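Side-chain contacts in proteasome accessory factor B/C (PafBC) (Paenarthrobacter aurescens, PDB 6SJ9), which probably regulates transcription in the bacterial DNA damage response, combining winged helix-turn-helix and WYL domains in one chain: residues N231-A234 with E235-L239; S391-P394 with E395-D399. All coordinates share one frame; numbering follows the deposited sequence.

Both contacts are local, each made within one unbroken run of nine residues, but they sit in different settings. Contact 1 is a helical turn whose centre is about 27 Å from the centre of the chain, with one apolar side on a sheet and much of the rest exposed. Contact 2 is a loop whose centre is about 8 Å from the centre of the chain, with Pro394 and Tyr397 buried. The centres of contacts 1 and 2 are about 22 Å apart, and the two do not touch. Strand 404-407 links them: the helix of contact 1 packs on it, and the loop of contact 2 leads toward it. Repeated backbone bonds and charges mark contact 1, whereas apolar packing and a single turn bond mark contact 2.

Contact 1: residues N231-A234 with E235-L239; sequences NARA and ELDEL
The short helix 232-237 is started by Asn231, whose carbonyl O takes the N-H of Glu235 at 3.2 Å as the first rung of the ladder of bonds four residues apart. Asn231 suits the N-cap because its side-chain OD1 also accepts, weakly, from the backbone N of Arg233, which has no earlier turn to bond to. The next rungs run from Leu236 N to Ala232 O, 3.1 Å, and from Asp237 N to Arg233 O, 2.9 Å. The following step, Glu238 N to Ala234 O, is long and weak.

On the buried side, the methyl group of Ala232 and the CD1 branch of Leu236 follow one another a turn apart, 4.4 Å between CB and CD1. The approach of CD1 to Ala232 O is very short and goes with an unusual chi2 of the leucine (142°), so this detail is doubtful. Ala232 rests on Gln405 and Tyr412, and its small methyl probably allows the close approach, while the longer leucine reaches Tyr193.

Arg233 and Asp237 share another side. With CG anti to its backbone N (chi1 173°), the arginine runs out extended, and Asp237 OD2 lies near the guanidinium plane at its edge. The carboxylate stands almost at right angles to that plane. OD2 stays 4.1 Å from Arg233 NE, too far for a salt bridge, so any attraction between the opposite charges is probably only a modest electrostatic one. Each group has its strongest partner elsewhere: Asp237 OD1 pairs with Arg188 and Arg233 NH2 bonds to Glu415 O. Glu235, its chain bent at chi2, makes a salt bridge through OE1 with Lys204. Together these features make an N-capped amphipathic helix, laid with its apolar side against an antiparallel sheet.

Contact 2: residues S391-P394 with E395-D399; sequences SGLP and EGYPD
The ring of Tyr397 carries Pro398 CD on one face, 3.5 Å above the plane and shifted toward the rim, while Leu393 comes at the ring obliquely through its CD2 methyl. Leu393 CD2 lies 3.8 Å from Tyr397 CD2 and only slightly farther from the neighbouring ring atom CE2. The two branches of the leucine divide the work: the other methyl, CD1, points away from the ring to the backbone, 3.4 Å from Asp399 CA and close to the carbonyl O of Pro398. Leu393 manages this because CG lies beside its own backbone N (chi1 -53°), with the forked end directed across the loop.

The loop is closed by a type II beta turn from Pro394 to Tyr397. Tyr397 N donates to Pro394 O at 3.1 Å, and the donor stands well above the carbonyl plane, 45° out of it. Gly396 occupies the third position of the turn with a positive phi (76°), which residues bearing a side chain adopt less readily. The Pro394 ring and the tyrosine then lie side by side, pointing the same way, with Pro394 CD 4.2 Å from Tyr397 CB. Both go on to pack against helix 95-118, the proline on Leu102 and Ala105, the tyrosine on Leu101. The buried phenol is satisfied by a hydrogen bond between its OH and Ser98 O.

An alanine in place of Leu393 lacks both methyls, which would probably leave the Tyr397 ring without its CD2 neighbour and open a gap at the Asp399 backbone. The chemistry is consistent with a bend set by one backbone bond and by Gly396, with apolar contacts between its arms and the tyrosine hydroxyl bonding to Ser98 of helix 95-118.

Contact 1: residues N231-A234 with E235-L239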
ATOM      1  N   ASN A 231     -26.352  11.166  11.344  1.00 95.52           N
ATOM      2  CA  ASN A 231     -24.930  11.361  11.618  1.00 99.94           C
ATOM      3  C   ASN A 231     -24.182  10.036  11.463  1.00 98.60           C
ATOM      4  O   ASN A 231     -24.336   9.129  12.290  1.00 99.98           O
ATOM      5  CB  ASN A 231     -24.719  11.958  13.006  1.00109.17           C
ATOM      6  CG  ASN A 231     -23.277  12.388  13.240  1.00112.20           C
ATOM      7  OD1 ASN A 231     -22.427  12.305  12.338  1.00111.42           O
ATOM      8  ND2 ASN A 231     -23.000  12.876  14.447  1.00115.98           N
ATOM      9  N   ALA A 232     -23.376   9.924  10.400  1.00 96.38           N
ATOM     10  CA  ALA A 232     -22.637   8.682  10.174  1.00 94.30           C
ATOM     11  C   ALA A 232     -21.554   8.463  11.226  1.00 93.96           C
ATOM     12  O   ALA A 232     -21.352   7.331  11.685  1.00 93.98           O
ATOM     13  CB  ALA A 232     -22.002   8.676   8.779  1.00 89.55           C
ATOM     14  N   ARG A 233     -20.867   9.536  11.641  1.00 91.56           N
ATOM     15  CA  ARG A 233     -19.766   9.391  12.592  1.00 90.66           C
ATOM     16  C   ARG A 233     -20.267   8.959  13.967  1.00 88.06           C
ATOM     17  O   ARG A 233     -19.636   8.125  14.627  1.00 82.57           O
ATOM     18  CB  ARG A 233     -18.977  10.699  12.668  1.00 93.32           C
ATOM     19  CG  ARG A 233     -17.896  10.738  13.744  1.00 96.77           C
ATOM     20  CD  ARG A 233     -17.270  12.125  13.817  1.00 98.06           C
ATOM     21  NE  ARG A 233     -16.264  12.236  14.866  1.00100.09           N
ATOM     22  CZ  ARG A 233     -15.420  13.258  14.973  1.00100.72           C
ATOM     23  NH1 ARG A 233     -15.464  14.250  14.088  1.00101.00           N
ATOM     24  NH2 ARG A 233     -14.533  13.287  15.956  1.00100.59           N
ATOM     25  N   ALA A 234     -21.391   9.523  14.418  1.00 89.42           N
ATOM     26  CA  ALA A 234     -21.943   9.135  15.711  1.00 91.80           C
ATOM     27  C   ALA A 234     -22.484   7.712  15.678  1.00 90.95           C
ATOM     28  O   ALA A 234     -22.394   6.987  16.679  1.00 89.52           O
ATOM     29  CB  ALA A 234     -23.048  10.106  16.130  1.00 93.10           C
ATOM     30  N   GLU A 235     -23.044   7.295  14.537  1.00 88.76           N
ATOM     31  CA  GLU A 235     -23.579   5.941  14.422  1.00 88.47           C
ATOM     32  C   GLU A 235     -22.468   4.892  14.504  1.00 87.81           C
ATOM     33  O   GLU A 235     -22.613   3.866  15.185  1.00 90.53           O
ATOM     34  CB  GLU A 235     -24.346   5.812  13.107  1.00 88.50           C
ATOM     35  CG  GLU A 235     -25.116   4.545  13.006  1.00 89.26           C
ATOM     36  CD  GLU A 235     -26.170   4.480  14.081  1.00 92.78           C
ATOM     37  OE1 GLU A 235     -26.837   5.518  14.321  1.00 90.23           O
ATOM     38  OE2 GLU A 235     -26.321   3.402  14.691  1.00 97.58           O
ATOM     39  N   LEU A 236     -21.340   5.152  13.834  1.00 84.99           N
ATOM     40  CA  LEU A 236     -20.228   4.212  13.786  1.00 82.97           C
ATOM     41  C   LEU A 236     -19.406   4.242  15.080  1.00 85.41           C
ATOM     42  O   LEU A 236     -18.952   3.194  15.558  1.00 83.22           O
ATOM     43  CB  LEU A 236     -19.340   4.542  12.579  1.00 77.95           C
ATOM     44  CG  LEU A 236     -19.794   4.384  11.118  1.00 76.57           C
ATOM     45  CD1 LEU A 236     -19.246   5.519  10.238  1.00 72.05           C
ATOM     46  CD2 LEU A 236     -19.332   3.044  10.558  1.00 76.74           C
ATOM     47  N   ASP A 237     -19.243   5.434  15.676  1.00 86.46           N
ATOM     48  CA  ASP A 237     -18.598   5.544  16.981  1.00 89.31           C
ATOM     49  C   ASP A 237     -19.279   4.672  18.027  1.00 91.35           C
ATOM     50  O   ASP A 237     -18.606   4.128  18.908  1.00 94.81           O
ATOM     51  CB  ASP A 237     -18.601   7.007  17.461  1.00 92.09           C
ATOM     52  CG  ASP A 237     -17.474   7.857  16.853  1.00 90.39           C
ATOM     53  OD1 ASP A 237     -16.645   7.318  16.085  1.00 90.43           O
ATOM     54  OD2 ASP A 237     -17.424   9.077  17.156  1.00 89.92           O
ATOM     55  N   GLU A 238     -20.599   4.503  17.945  1.00 91.20           N
ATOM     56  CA  GLU A 238     -21.244   3.624  18.913  1.00 89.80           C
ATOM     57  C   GLU A 238     -20.834   2.159  18.729  1.00 85.36           C
ATOM     58  O   GLU A 238     -21.080   1.339  19.613  1.00 82.69           O
ATOM     59  CB  GLU A 238     -22.766   3.814  18.874  1.00 91.79           C
ATOM     60  CG  GLU A 238     -23.454   3.057  20.000  1.00 97.88           C
ATOM     61  CD  GLU A 238     -24.916   3.414  20.215  1.00101.87           C
ATOM     62  OE1 GLU A 238     -25.455   4.290  19.489  1.00102.25           O
ATOM     63  OE2 GLU A 238     -25.491   2.853  21.182  1.00102.91           O
ATOM     64  N   LEU A 239     -20.207   1.807  17.609  1.00 85.98           N
ATOM     65  CA  LEU A 239     -19.752   0.435  17.413  1.00 87.51           C
ATOM     66  C   LEU A 239     -18.732   0.056  18.487  1.00 90.38           C
ATOM     67  O   LEU A 239     -17.869   0.852  18.866  1.00 85.57           O
ATOM     68  CB  LEU A 239     -19.145   0.264  16.017  1.00 82.06           C
ATOM     69  CG  LEU A 239     -20.135   0.076  14.878  1.00 79.06           C
ATOM     70  CD1 LEU A 239     -19.357  -0.190  13.602  1.00 77.35           C
ATOM     71  CD2 LEU A 239     -21.074  -1.087  15.213  1.00 78.31           C
TER

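Contact 2: residues S391-P394 with E395-D399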
ATOM      1  N   SER A 391      -7.820   0.557   0.400  1.00 48.34           N
ATOM      2  CA  SER A 391      -6.898  -0.451  -0.075  1.00 45.62           C
ATOM      3  C   SER A 391      -6.359  -1.264   1.052  1.00 44.18           C
ATOM      4  O   SER A 391      -5.433  -2.045   0.829  1.00 44.72           O
ATOM      5  CB  SER A 391      -5.737   0.164  -0.849  1.00 48.95           C
ATOM      6  OG  SER A 391      -6.228   0.637  -2.069  1.00 53.88           O
ATOM      7  N   GLY A 392      -6.896  -1.077   2.250  1.00 44.60           N
ATOM      8  CA  GLY A 392      -6.439  -1.843   3.369  1.00 49.46           C
ATOM      9  C   GLY A 392      -5.216  -1.174   3.934  1.00 59.74           C
ATOM     10  O   GLY A 392      -4.784  -0.099   3.495  1.00 59.65           O
ATOM     11  N   LEU A 393      -4.693  -1.799   4.992  1.00 63.15           N
ATOM     12  CA  LEU A 393      -3.536  -1.311   5.727  1.00 62.48           C
ATOM     13  C   LEU A 393      -2.368  -2.233   5.411  1.00 65.62           C
ATOM     14  O   LEU A 393      -2.476  -3.447   5.645  1.00 67.93           O
ATOM     15  CB  LEU A 393      -3.818  -1.274   7.234  1.00 61.75           C
ATOM     16  CG  LEU A 393      -5.103  -0.479   7.555  1.00 61.28           C
ATOM     17  CD1 LEU A 393      -5.330  -0.340   9.031  1.00 63.17           C
ATOM     18  CD2 LEU A 393      -5.130   0.917   6.903  1.00 57.91           C
ATOM     19  N   PRO A 394      -1.276  -1.755   4.826  1.00 65.10           N
ATOM     20  CA  PRO A 394      -0.128  -2.641   4.616  1.00 65.48           C
ATOM     21  C   PRO A 394       0.431  -3.124   5.951  1.00 66.02           C
ATOM     22  O   PRO A 394       0.098  -2.628   7.037  1.00 62.89           O
ATOM     23  CB  PRO A 394       0.869  -1.781   3.820  1.00 66.09           C
ATOM     24  CG  PRO A 394       0.029  -0.752   3.127  1.00 63.78           C
ATOM     25  CD  PRO A 394      -1.129  -0.466   4.109  1.00 64.22           C
ATOM     26  N   GLU A 395       1.351  -4.074   5.859  1.00 65.08           N
ATOM     27  CA  GLU A 395       2.005  -4.525   7.069  1.00 71.01           C
ATOM     28  C   GLU A 395       2.887  -3.417   7.618  1.00 68.45           C
ATOM     29  O   GLU A 395       3.405  -2.574   6.880  1.00 67.66           O
ATOM     30  CB  GLU A 395       2.852  -5.769   6.814  1.00 76.58           C
ATOM     31  CG  GLU A 395       3.152  -6.516   8.105  1.00 83.37           C
ATOM     32  CD  GLU A 395       4.644  -6.727   8.308  1.00 89.31           C
ATOM     33  OE1 GLU A 395       5.120  -7.857   8.063  1.00 91.78           O
ATOM     34  OE2 GLU A 395       5.343  -5.756   8.683  1.00 91.00           O
ATOM     35  N   GLY A 396       3.015  -3.408   8.938  1.00 67.80           N
ATOM     36  CA  GLY A 396       3.747  -2.382   9.626  1.00 71.90           C
ATOM     37  C   GLY A 396       3.011  -1.066   9.738  1.00 74.51           C
ATOM     38  O   GLY A 396       3.542  -0.142  10.364  1.00 74.32           O
ATOM     39  N   TYR A 397       1.749  -0.918   9.047  1.00 73.94           N
ATOM     40  CA  TYR A 397       0.882   0.244   9.231  1.00 69.16           C
ATOM     41  C   TYR A 397      -0.146  -0.130  10.303  1.00 72.75           C
ATOM     42  O   TYR A 397      -0.807  -1.167  10.169  1.00 75.06           O
ATOM     43  CB  TYR A 397       0.166   0.631   7.923  1.00 67.26           C
ATOM     44  CG  TYR A 397      -0.540   1.981   8.032  1.00 66.41           C
ATOM     45  CD1 TYR A 397       0.161   3.170   7.835  1.00 65.58           C
ATOM     46  CD2 TYR A 397      -1.877   2.069   8.432  1.00 62.38           C
ATOM     47  CE1 TYR A 397      -0.468   4.407   7.970  1.00 63.01           C
ATOM     48  CE2 TYR A 397      -2.512   3.304   8.579  1.00 61.39           C
ATOM     49  CZ  TYR A 397      -1.794   4.475   8.359  1.00 61.03           C
ATOM     50  OH  TYR A 397      -2.406   5.711   8.513  1.00 59.18           O
ATOM     51  N   PRO A 398      -0.361   0.678  11.339  1.00 77.75           N
ATOM     52  CA  PRO A 398      -1.244   0.254  12.446  1.00 85.88           C
ATOM     53  C   PRO A 398      -2.727   0.326  12.103  1.00 92.74           C
ATOM     54  O   PRO A 398      -3.167   1.188  11.337  1.00 87.97           O
ATOM     55  CB  PRO A 398      -0.908   1.240  13.566  1.00 80.63           C
ATOM     56  CG  PRO A 398      -0.003   2.293  12.903  1.00 77.78           C
ATOM     57  CD  PRO A 398       0.069   2.074  11.460  1.00 75.77           C
ATOM     58  N   ASP A 399      -3.510  -0.562  12.741  1.00102.46           N
ATOM     59  CA  ASP A 399      -4.921  -0.737  12.389  1.00109.20           C
ATOM     60  C   ASP A 399      -5.856   0.218  13.127  1.00110.14           C
ATOM     61  O   ASP A 399      -7.045   0.275  12.798  1.00110.19           O
ATOM     62  CB  ASP A 399      -5.380  -2.186  12.651  1.00116.37           C
ATOM     63  CG  ASP A 399      -5.161  -2.629  14.088  1.00123.19           C
ATOM     64  OD1 ASP A 399      -5.808  -2.062  14.994  1.00126.18           O
ATOM     65  OD2 ASP A 399      -4.326  -3.527  14.319  1.00125.95           O
TER